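Local coordinates for muconolactone isomerase-like protein (Thermus thermophilus, PDB 1VDH) that decarboxylates iron-coproporphyrin III to heme b with hydrogen peroxide, by way of harderoheme, in the last step of coproporphyrin-dependent heme synthesis, at residues 72-77 against 241-246. Sequence-based numbering, arbitrary orientation.
Sequences ADLLFL and EALRAF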
loop_
_atom_site.group_PDB
_atom_site.type_symbol
_atom_site.label_atom_id
_atom_site.label_comp_id
_atom_site.label_asym_id
_atom_site.label_seq_id
_atom_site.Cartn_x
_atom_site.Cartn_y
_atom_site.Cartn_z
ATOM N N ALA A 72 8.091 -8.437 11.914
ATOM C CA ALA A 72 9.346 -8.114 12.598
ATOM C C ALA A 72 9.808 -9.350 13.353
ATOM O O ALA A 72 8.996 -10.207 13.671
ATOM C CB ALA A 72 9.142 -6.962 13.579
ATOM N N ASP A 73 11.101 -9.421 13.660
ATOM C CA ASP A 73 11.672 -10.546 14.405
ATOM C C ASP A 73 12.178 -10.078 15.766
ATOM O O ASP A 73 12.090 -10.801 16.750
ATOM C CB ASP A 73 12.827 -11.178 13.627
ATOM C CG ASP A 73 12.372 -11.835 12.349
ATOM O OD1 ASP A 73 13.147 -11.841 11.369
ATOM O OD2 ASP A 73 11.241 -12.359 12.328
ATOM N N LEU A 74 12.727 -8.868 15.807
ATOM C CA LEU A 74 13.234 -8.307 17.050
ATOM C C LEU A 74 12.740 -6.882 17.242
ATOM O O LEU A 74 12.693 -6.091 16.296
ATOM C CB LEU A 74 14.771 -8.324 17.067
ATOM C CG LEU A 74 15.507 -9.667 17.194
ATOM C CD1 LEU A 74 16.993 -9.480 16.872
ATOM C CD2 LEU A 74 15.335 -10.236 18.598
ATOM N N LEU A 75 12.306 -6.587 18.460
ATOM C CA LEU A 75 11.858 -5.250 18.815
ATOM C C LEU A 75 12.851 -4.701 19.825
ATOM O O LEU A 75 13.127 -5.344 20.840
ATOM C CB LEU A 75 10.473 -5.270 19.474
ATOM C CG LEU A 75 10.128 -4.005 20.282
ATOM C CD1 LEU A 75 10.122 -2.768 19.374
ATOM C CD2 LEU A 75 8.779 -4.159 20.980
ATOM N N PHE A 76 13.409 -3.533 19.521
ATOM C CA PHE A 76 14.328 -2.860 20.426
ATOM C C PHE A 76 13.546 -1.656 20.926
ATOM O O PHE A 76 13.330 -0.691 20.190
ATOM C CB PHE A 76 15.599 -2.418 19.695
ATOM C CG PHE A 76 16.402 -3.557 19.142
ATOM C CD1 PHE A 76 16.133 -4.061 17.873
ATOM C CD2 PHE A 76 17.420 -4.135 19.892
ATOM C CE1 PHE A 76 16.871 -5.129 17.356
ATOM C CE2 PHE A 76 18.164 -5.201 19.387
ATOM C CZ PHE A 76 17.889 -5.701 18.115
ATOM N N LEU A 77 13.055 -1.757 22.157
ATOM C CA LEU A 77 12.268 -0.698 22.770
ATOM C C LEU A 77 13.137 0.115 23.717
ATOM O O LEU A 77 13.796 -0.443 24.595
ATOM C CB LEU A 77 11.079 -1.298 23.535
ATOM C CG LEU A 77 10.204 -0.340 24.361
ATOM C CD1 LEU A 77 9.596 0.735 23.467
ATOM C CD2 LEU A 77 9.101 -1.120 25.074
ATOM N N GLU A 241 20.576 -14.276 28.089
ATOM C CA GLU A 241 20.684 -15.677 27.687
ATOM C C GLU A 241 19.671 -16.060 26.614
ATOM O O GLU A 241 19.991 -16.823 25.704
ATOM C CB GLU A 241 20.536 -16.608 28.897
ATOM C CG GLU A 241 21.745 -16.624 29.825
ATOM C CD GLU A 241 23.020 -17.061 29.119
ATOM O OE1 GLU A 241 23.967 -16.248 29.044
ATOM O OE2 GLU A 241 23.073 -18.214 28.636
ATOM N N ALA A 242 18.449 -15.541 26.732
ATOM C CA ALA A 242 17.399 -15.825 25.758
ATOM C C ALA A 242 17.781 -15.281 24.380
ATOM O O ALA A 242 17.609 -15.967 23.372
ATOM C CB ALA A 242 16.064 -15.229 26.218
ATOM N N LEU A 243 18.306 -14.056 24.338
ATOM C CA LEU A 243 18.722 -13.452 23.069
ATOM C C LEU A 243 19.874 -14.256 22.476
ATOM O O LEU A 243 19.918 -14.504 21.266
ATOM C CB LEU A 243 19.139 -11.990 23.265
ATOM C CG LEU A 243 19.617 -11.236 22.015
ATOM C CD1 LEU A 243 18.567 -11.324 20.904
ATOM C CD2 LEU A 243 19.909 -9.781 22.366
ATOM N N ARG A 244 20.797 -14.677 23.338
ATOM C CA ARG A 244 21.935 -15.476 22.902
ATOM C C ARG A 244 21.460 -16.782 22.269
ATOM O O ARG A 244 21.916 -17.153 21.190
ATOM C CB ARG A 244 22.880 -15.770 24.076
ATOM C CG ARG A 244 23.991 -16.746 23.713
ATOM C CD ARG A 244 25.285 -16.511 24.480
ATOM N NE ARG A 244 25.218 -16.931 25.873
ATOM C CZ ARG A 244 26.192 -17.581 26.508
ATOM N NH1 ARG A 244 27.316 -17.903 25.875
ATOM N NH2 ARG A 244 26.054 -17.887 27.788
ATOM N N ALA A 245 20.523 -17.456 22.937
ATOM C CA ALA A 245 19.970 -18.721 22.452
ATOM C C ALA A 245 19.250 -18.549 21.115
ATOM O O ALA A 245 19.374 -19.385 20.221
ATOM C CB ALA A 245 19.015 -19.315 23.490
ATOM N N PHE A 246 18.489 -17.464 21.000
ATOM C CA PHE A 246 17.750 -17.145 19.781
ATOM C C PHE A 246 18.711 -16.997 18.592
ATOM O O PHE A 246 18.414 -17.435 17.476
ATOM C CB PHE A 246 16.959 -15.845 19.983
ATOM C CG PHE A 246 16.308 -15.326 18.731
ATOM C CD1 PHE A 246 15.225 -15.992 18.169
ATOM C CD2 PHE A 246 16.787 -14.177 18.109
ATOM C CE1 PHE A 246 14.623 -15.516 17.000
ATOM C CE2 PHE A 246 16.193 -13.696 16.945
ATOM C CZ PHE A 246 15.108 -14.368 16.389
#
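L74 meets L243 and F246 in a simple case of a short C-terminal helix packed against an inner strand of an antiparallel sheet, here strand 74-80, flanked by strands 10-24 and 61-67 in the dimeric α/β-barrel fold of the chlorite dismutase family. Its CB leaves the strand toward helix 240-246. CG, set anti to the carbonyl carbon (chi1 -70°), is the first atom to arrive, 4.1 Å from F246 CE2. Beyond it, CD2 lies 3.9 Å from F246 CE2, approaching the ring obliquely, and 4.1 Å from L243 CD1; CD1 of L74 stays looser, 4.3 Å from F246 CE2. L74 and F246 run antiparallel, side by side, whereas L243 lies roughly perpendicular to L74. Three residues apart, L243 and F246 share a face of the helix, and CG anti to the backbone N in each carries the group onward. L238 touches both leucines, W41 and L44 of helix 34-56 pack on L243, and F246 also touches Q66 of strand 61-67. R22 of strand 10-24 sits opposite both D73 and L74, a classic β bulge. With no hydrogen bond or salt bridge joining the two segments, their direct attachment is apolar, resting on shape and exclusion of water, away from the predicted coproheme-binding residues.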